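Local coordinates for tail spike protein gp49 (Pseudomonas phage LKA1, PDB 4RU4) that cleaves the O-specific polysaccharide of Pseudomonas as a phage tailspike lyase, probably clearing the cell surface ahead of infection, at residues L440-L445 with Q471-S476; Y199-G204 with A227-R232. One frame throughout, in Å; residues are numbered along the deposited sequence.

A tailspike with a long solenoid gives a worked example of how sequence-distant segments are tied together. From the N terminus, interaction 2 comes first: 199-204, at the end of the last strand of an Ig-like region, meets the corner 227-232 and closes a loop of 22 residues where that region rejoins the beta-helix. Interaction 1 closes a loop of 25 residues further on, joining equivalent strands 439-446 and 468-474 of successive coils. The two neither nest nor cross but follow in series, on opposite sides of the chain's centre, with nearest atoms about 35 Å apart. The first ties an inserted region to the solenoid; the second ties coil to coil.

Interaction 1 (L440-L445 with Q471-S476); sequences LLRARL and QLDITS
Gln471 opens the pairing with strand 441-445, its N bonded to Leu441 O at 2.9 Å, in the parallel register that stacks coil on coil in a right-handed, pectin lyase-like beta-helix. Gln471 O in turn accepts from Ala443 N. On one face its side chain lies beside that of Arg442, pointing the same way, CG to CG at 3.8 Å, with the amide and guanidinium planes steeply inclined. Lys468 holds the amide oxygen, and NE2 reaches the syn lone pairs of both Asp473 oxygens. On the other face Leu472 rests CD2 against Ala443 CB (3.9 Å). Asp473 continues the ladder, its N bonded to Ala443 O at 2.8 Å and its O taking Leu445 N. Its carboxylate is the polar focus: Arg442, CG anti to the backbone N (chi1 -175°) and the chain extended to NE, grips OD2 side-on with NE and NH2, each at 2.9 Å, the two planes 81° apart. With Gln471 NE2, three donors thus converge on OD2 and hold the carboxylate in place. Ile474 packs CG1 and CD1 against Leu445 CD2. At the corner, Leu445 O accepts from both Thr475 N and Ser476 N. Thr475 OG1 receives Arg444 NH1 in the guanidinium plane at 2.9 Å, while NH2 of that arginine forms a salt bridge with Glu446 OE2.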
ATOM      1  N   LEU B 440     -14.748 -17.128  12.460  1.00 12.35           N
ATOM      2  CA  LEU B 440     -14.051 -16.257  11.503  1.00  9.24           C
ATOM      3  C   LEU B 440     -12.856 -16.968  10.896  1.00  8.92           C
ATOM      4  O   LEU B 440     -12.597 -16.865   9.695  1.00  9.01           O
ATOM      5  CB  LEU B 440     -13.635 -14.952  12.156  1.00  8.26           C
ATOM      6  CG  LEU B 440     -14.834 -14.164  12.701  1.00  8.46           C
ATOM      7  CD1 LEU B 440     -14.346 -12.871  13.300  1.00  8.82           C
ATOM      8  CD2 LEU B 440     -15.821 -13.884  11.553  1.00  6.86           C
ATOM      9  N   LEU B 441     -12.118 -17.687  11.728  1.00  7.24           N
ATOM     10  CA  LEU B 441     -10.955 -18.421  11.218  1.00  8.11           C
ATOM     11  C   LEU B 441     -10.980 -19.844  11.760  1.00  9.56           C
ATOM     12  O   LEU B 441     -11.242 -20.073  12.942  1.00 10.11           O
ATOM     13  CB  LEU B 441      -9.629 -17.733  11.601  1.00  7.15           C
ATOM     14  CG  LEU B 441      -8.332 -18.403  11.127  1.00  8.41           C
ATOM     15  CD1 LEU B 441      -7.250 -17.347  10.852  1.00 11.16           C
ATOM     16  CD2 LEU B 441      -7.812 -19.463  12.097  1.00  9.49           C
ATOM     17  N   ARG B 442     -10.698 -20.798  10.886  1.00  7.48           N
ATOM     18  CA  ARG B 442     -10.541 -22.183  11.319  1.00  6.55           C
ATOM     19  C   ARG B 442      -9.174 -22.648  10.854  1.00 10.75           C
ATOM     20  O   ARG B 442      -8.780 -22.367   9.717  1.00 10.19           O
ATOM     21  CB  ARG B 442     -11.614 -23.084  10.683  1.00  7.09           C
ATOM     22  CG  ARG B 442     -11.550 -24.550  11.235  1.00 10.11           C
ATOM     23  CD  ARG B 442     -12.723 -25.393  10.833  1.00 10.00           C
ATOM     24  NE  ARG B 442     -12.681 -26.696  11.510  1.00 11.97           N
ATOM     25  CZ  ARG B 442     -13.532 -27.692  11.283  1.00 12.81           C
ATOM     26  NH1 ARG B 442     -14.488 -27.559  10.378  1.00  8.33           N
ATOM     27  NH2 ARG B 442     -13.419 -28.836  11.970  1.00 13.42           N
ATOM     28  N   ALA B 443      -8.459 -23.346  11.737  1.00  7.80           N
ATOM     29  CA  ALA B 443      -7.267 -24.103  11.377  1.00  6.78           C
ATOM     30  C   ALA B 443      -7.448 -25.499  11.949  1.00  6.76           C
ATOM     31  O   ALA B 443      -7.851 -25.655  13.105  1.00  9.65           O
ATOM     32  CB  ALA B 443      -6.004 -23.438  11.956  1.00  7.85           C
ATOM     33  N   ARG B 444      -7.174 -26.511  11.138  1.00  7.30           N
ATOM     34  CA  ARG B 444      -7.371 -27.902  11.547  1.00  7.10           C
ATOM     35  C   ARG B 444      -6.155 -28.710  11.076  1.00  9.06           C
ATOM     36  O   ARG B 444      -5.805 -28.703   9.885  1.00 10.48           O
ATOM     37  CB  ARG B 444      -8.661 -28.483  10.951  1.00  9.20           C
ATOM     38  CG  ARG B 444      -8.923 -29.964  11.353  1.00 10.04           C
ATOM     39  CD  ARG B 444     -10.239 -30.496  10.753  1.00 11.65           C
ATOM     40  NE  ARG B 444     -10.129 -30.442   9.306  1.00 13.83           N
ATOM     41  CZ  ARG B 444      -9.600 -31.400   8.556  1.00 16.48           C
ATOM     42  NH1 ARG B 444      -9.199 -32.546   9.106  1.00 17.62           N
ATOM     43  NH2 ARG B 444      -9.521 -31.224   7.243  1.00 17.30           N
ATOM     44  N   LEU B 445      -5.507 -29.377  12.021  1.00 10.11           N
ATOM     45  CA  LEU B 445      -4.340 -30.215  11.739  1.00  8.64           C
ATOM     46  C   LEU B 445      -4.780 -31.530  11.114  1.00 10.38           C
ATOM     47  O   LEU B 445      -5.675 -32.223  11.648  1.00 11.09           O
ATOM     48  CB  LEU B 445      -3.578 -30.520  13.042  1.00 12.99           C
ATOM     49  CG  LEU B 445      -2.457 -29.592  13.543  1.00 13.21           C
ATOM     50  CD1 LEU B 445      -2.608 -28.117  13.067  1.00  9.22           C
ATOM     51  CD2 LEU B 445      -2.183 -29.748  15.037  1.00 10.92           C
ATOM     52  N   GLN B 471     -11.424 -21.222  15.610  1.00  6.49           N
ATOM     53  CA  GLN B 471     -11.801 -22.617  15.763  1.00  6.93           C
ATOM     54  C   GLN B 471     -10.537 -23.406  15.396  1.00 10.37           C
ATOM     55  O   GLN B 471     -10.136 -23.437  14.229  1.00 11.22           O
ATOM     56  CB  GLN B 471     -12.948 -22.948  14.814  1.00 10.43           C
ATOM     57  CG  GLN B 471     -13.240 -24.427  14.688  1.00 14.16           C
ATOM     58  CD  GLN B 471     -14.063 -24.937  15.845  1.00 22.47           C
ATOM     59  OE1 GLN B 471     -14.931 -24.233  16.364  1.00 20.33           O
ATOM     60  NE2 GLN B 471     -13.778 -26.158  16.275  1.00 27.08           N
ATOM     61  N   LEU B 472      -9.878 -23.978  16.403  1.00  9.86           N
ATOM     62  CA  LEU B 472      -8.565 -24.617  16.218  1.00 11.29           C
ATOM     63  C   LEU B 472      -8.659 -26.102  16.561  1.00  9.88           C
ATOM     64  O   LEU B 472      -8.800 -26.466  17.733  1.00 10.66           O
ATOM     65  CB  LEU B 472      -7.492 -23.926  17.084  1.00 10.97           C
ATOM     66  CG  LEU B 472      -7.427 -22.390  16.896  1.00 12.01           C
ATOM     67  CD1 LEU B 472      -6.491 -21.725  17.897  1.00 10.30           C
ATOM     68  CD2 LEU B 472      -7.032 -21.998  15.453  1.00  9.39           C
ATOM     69  N   ASP B 473      -8.558 -26.949  15.542  1.00  8.09           N
ATOM     70  CA  ASP B 473      -8.902 -28.364  15.674  1.00 11.60           C
ATOM     71  C   ASP B 473      -7.731 -29.240  15.311  1.00 11.11           C
ATOM     72  O   ASP B 473      -6.805 -28.818  14.601  1.00  7.46           O
ATOM     73  CB  ASP B 473     -10.007 -28.729  14.684  1.00 19.02           C
ATOM     74  CG  ASP B 473     -11.309 -28.116  15.043  1.00 24.29           C
ATOM     75  OD1 ASP B 473     -11.660 -28.173  16.238  1.00 28.97           O
ATOM     76  OD2 ASP B 473     -11.965 -27.561  14.148  1.00 25.43           O
ATOM     77  N   ILE B 474      -7.798 -30.483  15.778  1.00 10.39           N
ATOM     78  CA  ILE B 474      -6.809 -31.478  15.417  1.00 14.97           C
ATOM     79  C   ILE B 474      -7.487 -32.789  15.018  1.00 16.31           C
ATOM     80  O   ILE B 474      -8.119 -33.453  15.840  1.00 15.84           O
ATOM     81  CB  ILE B 474      -5.843 -31.738  16.572  1.00 12.93           C
ATOM     82  CG1 ILE B 474      -5.194 -30.405  17.007  1.00 10.57           C
ATOM     83  CG2 ILE B 474      -4.812 -32.806  16.139  1.00 10.82           C
ATOM     84  CD1 ILE B 474      -4.223 -30.517  18.161  1.00 11.34           C
ATOM     85  N   THR B 475      -7.358 -33.149  13.752  1.00 10.93           N
ATOM     86  CA  THR B 475      -7.814 -34.447  13.284  1.00 14.07           C
ATOM     87  C   THR B 475      -6.669 -35.456  13.424  1.00 15.29           C
ATOM     88  O   THR B 475      -6.866 -36.557  13.927  1.00 12.94           O
ATOM     89  CB  THR B 475      -8.311 -34.356  11.833  1.00 12.82           C
ATOM     90  OG1 THR B 475      -9.482 -33.540  11.797  1.00 11.66           O
ATOM     91  CG2 THR B 475      -8.645 -35.740  11.252  1.00 16.65           C
ATOM     92  N   SER B 476      -5.473 -35.078  12.991  1.00 12.61           N
ATOM     93  CA  SER B 476      -4.284 -35.899  13.223  1.00 14.27           C
ATOM     94  C   SER B 476      -3.069 -34.983  13.298  1.00 12.89           C
ATOM     95  O   SER B 476      -3.138 -33.821  12.881  1.00 13.64           O
ATOM     96  CB  SER B 476      -4.110 -36.963  12.126  1.00 14.72           C
ATOM     97  OG  SER B 476      -3.847 -36.346  10.872  1.00 17.72           O
TER

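Interaction 2 (Y199-G204 with A227-R232); sequences YKVVSG and AVVSPR
Ser203 and Val228 bring their CA atoms to 5.3 Å, and Val201 and Ala227 theirs to 6.5 Å, as the end of strand 199-202 passes a corner in which Ala227 and Ser230 both adopt left-handed helical backbone angles and no ladder of backbone bonds forms. A single direct hydrogen bond joins the segments: Val229 N gives its hydrogen almost straight (171°) to Ser203 OG at 3.1 Å. The hydroxyl can meet it because chi1 of 60° sets OG between the backbone N and the carbonyl carbon, while Ser203 CB rests 3.6 Å from Ala227 O. Val228 closes in on the same serine, its CA and CG1 both close to OG, CG1 at 3.8 Å. Having accepted from the amide, OG donates to a water at 2.6 Å. That water in turn gives a hydrogen to Val229 O at 2.8 Å and so links the serine to the corner a second time; its approach to Gly204 O is doubtfully short. A second water lies near the same two carbonyls. The apolar part of the contact is small. The side chains of Val201 and Val229 cross obliquely, CG1 of the first, anti to its backbone N, meeting CG2 of the second at 3.8 Å and also lying against Ala227 O, while Leu118 of strand 113-120 touches both Val201 and Ala227. Beyond the contact, Ser230 and Arg232 turn to Asp253 of the next coil. Such a short turn between successive strands, 221-226 and 232-234, is a corner of a parallel beta-helix, and here it receives the chain as it leaves the Ig-like region to resume the solenoid.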
ATOM      1  N   TYR B 199      21.741 -23.898 -15.155  1.00 10.43           N
ATOM      2  CA  TYR B 199      21.427 -23.524 -16.522  1.00  9.04           C
ATOM      3  C   TYR B 199      21.441 -22.029 -16.653  1.00 10.16           C
ATOM      4  O   TYR B 199      20.801 -21.332 -15.855  1.00 11.91           O
ATOM      5  CB  TYR B 199      19.996 -23.966 -16.856  1.00  9.37           C
ATOM      6  CG  TYR B 199      19.819 -25.464 -16.840  1.00 11.94           C
ATOM      7  CD1 TYR B 199      20.158 -26.227 -17.958  1.00 11.72           C
ATOM      8  CD2 TYR B 199      19.327 -26.114 -15.716  1.00 11.96           C
ATOM      9  CE1 TYR B 199      20.001 -27.594 -17.961  1.00 14.92           C
ATOM     10  CE2 TYR B 199      19.165 -27.496 -15.706  1.00 17.84           C
ATOM     11  CZ  TYR B 199      19.507 -28.227 -16.836  1.00 15.77           C
ATOM     12  OH  TYR B 199      19.344 -29.589 -16.843  1.00 16.80           O
ATOM     13  N   LYS B 200      22.109 -21.549 -17.698  1.00 12.02           N
ATOM     14  CA  LYS B 200      22.098 -20.150 -18.059  1.00 11.94           C
ATOM     15  C   LYS B 200      20.805 -19.862 -18.805  1.00 12.28           C
ATOM     16  O   LYS B 200      20.371 -20.660 -19.655  1.00 10.07           O
ATOM     17  CB  LYS B 200      23.275 -19.837 -18.994  1.00 10.62           C
ATOM     18  CG  LYS B 200      23.463 -18.340 -19.268  1.00 14.07           C
ATOM     19  CD  LYS B 200      24.767 -18.115 -20.049  1.00 14.11           C
ATOM     20  CE  LYS B 200      24.944 -16.668 -20.483  1.00 14.80           C
ATOM     21  NZ  LYS B 200      26.233 -16.498 -21.257  1.00 17.96           N
ATOM     22  N   VAL B 201      20.190 -18.718 -18.526  1.00 11.76           N
ATOM     23  CA  VAL B 201      19.000 -18.361 -19.287  1.00  9.66           C
ATOM     24  C   VAL B 201      19.415 -17.472 -20.445  1.00 10.93           C
ATOM     25  O   VAL B 201      19.866 -16.344 -20.242  1.00 12.18           O
ATOM     26  CB  VAL B 201      17.932 -17.683 -18.412  1.00  8.75           C
ATOM     27  CG1 VAL B 201      16.702 -17.370 -19.240  1.00  8.01           C
ATOM     28  CG2 VAL B 201      17.582 -18.586 -17.248  1.00  8.36           C
ATOM     29  N   VAL B 202      19.281 -17.998 -21.663  1.00 11.03           N
ATOM     30  CA  VAL B 202      19.778 -17.320 -22.852  1.00  7.43           C
ATOM     31  C   VAL B 202      18.557 -16.928 -23.656  1.00  9.47           C
ATOM     32  O   VAL B 202      17.761 -17.786 -24.066  1.00  9.52           O
ATOM     33  CB  VAL B 202      20.713 -18.261 -23.666  1.00 13.83           C
ATOM     34  CG1 VAL B 202      21.228 -17.599 -24.933  1.00 12.91           C
ATOM     35  CG2 VAL B 202      21.888 -18.685 -22.803  1.00 17.47           C
ATOM     36  N   SER B 203      18.379 -15.625 -23.844  1.00  9.06           N
ATOM     37  CA  SER B 203      17.215 -15.111 -24.544  1.00  9.48           C
ATOM     38  C   SER B 203      17.501 -13.692 -25.016  1.00 14.51           C
ATOM     39  O   SER B 203      18.435 -13.053 -24.553  1.00 13.50           O
ATOM     40  CB  SER B 203      16.016 -15.089 -23.590  1.00 12.95           C
ATOM     41  OG  SER B 203      16.288 -14.257 -22.473  1.00 12.32           O
ATOM     42  N   GLY B 204      16.679 -13.204 -25.934  1.00 16.46           N
ATOM     43  CA  GLY B 204      16.810 -11.847 -26.416  1.00 19.65           C
ATOM     44  C   GLY B 204      15.648 -10.980 -25.971  1.00 18.08           C
ATOM     45  O   GLY B 204      15.051 -11.197 -24.905  1.00 18.68           O
ATOM     46  N   ALA B 227      11.223 -19.106 -20.677  1.00  7.78           N
ATOM     47  CA  ALA B 227      12.685 -19.021 -20.524  1.00  9.52           C
ATOM     48  C   ALA B 227      13.270 -17.732 -21.085  1.00 10.83           C
ATOM     49  O   ALA B 227      14.229 -17.760 -21.883  1.00  8.77           O
ATOM     50  CB  ALA B 227      13.391 -20.272 -21.143  1.00  7.45           C
ATOM     51  N   VAL B 228      12.723 -16.591 -20.648  1.00  6.31           N
ATOM     52  CA  VAL B 228      13.210 -15.312 -21.120  1.00  8.39           C
ATOM     53  C   VAL B 228      13.485 -14.380 -19.928  1.00  7.73           C
ATOM     54  O   VAL B 228      12.723 -14.378 -18.943  1.00  7.73           O
ATOM     55  CB  VAL B 228      12.189 -14.658 -22.086  1.00  6.91           C
ATOM     56  CG1 VAL B 228      12.619 -13.244 -22.481  1.00  7.40           C
ATOM     57  CG2 VAL B 228      11.971 -15.535 -23.343  1.00  7.53           C
ATOM     58  N   VAL B 229      14.554 -13.591 -20.031  1.00  6.01           N
ATOM     59  CA  VAL B 229      14.893 -12.564 -19.048  1.00  5.88           C
ATOM     60  C   VAL B 229      14.207 -11.238 -19.385  1.00  8.18           C
ATOM     61  O   VAL B 229      14.381 -10.708 -20.484  1.00 10.43           O
ATOM     62  CB  VAL B 229      16.437 -12.354 -18.960  1.00  6.75           C
ATOM     63  CG1 VAL B 229      16.798 -11.130 -18.059  1.00 10.04           C
ATOM     64  CG2 VAL B 229      17.166 -13.665 -18.483  1.00  7.08           C
ATOM     65  N   SER B 230      13.423 -10.724 -18.428  1.00  8.45           N
ATOM     66  CA  SER B 230      12.713  -9.444 -18.520  1.00  7.38           C
ATOM     67  C   SER B 230      11.816  -9.256 -19.754  1.00  9.69           C
ATOM     68  O   SER B 230      11.850  -8.188 -20.408  1.00  6.47           O
ATOM     69  CB  SER B 230      13.677  -8.271 -18.374  1.00 11.48           C
ATOM     70  OG  SER B 230      14.329  -8.346 -17.110  1.00 13.35           O
ATOM     71  N   PRO B 231      10.983 -10.268 -20.055  1.00  8.87           N
ATOM     72  CA  PRO B 231      10.017  -9.979 -21.122  1.00  9.58           C
ATOM     73  C   PRO B 231       9.008  -8.943 -20.651  1.00  8.24           C
ATOM     74  O   PRO B 231       8.754  -8.800 -19.446  1.00  5.38           O
ATOM     75  CB  PRO B 231       9.333 -11.329 -21.357  1.00  8.80           C
ATOM     76  CG  PRO B 231       9.398 -12.018 -19.997  1.00  7.96           C
ATOM     77  CD  PRO B 231      10.723 -11.560 -19.387  1.00  7.99           C
ATOM     78  N   ARG B 232       8.424  -8.226 -21.614  1.00  7.59           N
ATOM     79  CA  ARG B 232       7.512  -7.124 -21.327  1.00  9.00           C
ATOM     80  C   ARG B 232       6.230  -7.299 -22.113  1.00  7.70           C
ATOM     81  O   ARG B 232       6.270  -7.553 -23.327  1.00  7.47           O
ATOM     82  CB  ARG B 232       8.183  -5.804 -21.729  1.00 11.21           C
ATOM     83  CG  ARG B 232       9.413  -5.455 -20.874  1.00  9.74           C
ATOM     84  CD  ARG B 232       8.962  -5.128 -19.469  1.00 10.55           C
ATOM     85  NE  ARG B 232      10.041  -4.799 -18.533  1.00 11.19           N
ATOM     86  CZ  ARG B 232      10.604  -5.677 -17.698  1.00 13.25           C
ATOM     87  NH1 ARG B 232      10.234  -6.962 -17.732  1.00  5.20           N
ATOM     88  NH2 ARG B 232      11.567  -5.273 -16.858  1.00  9.03           N
TER
HETATM   89  O   HOH W   1      16.032 -11.624 -22.602  1.00 15.05           O
HETATM   90  O   HOH W   2      13.313  -9.405 -22.992  1.00 18.28           O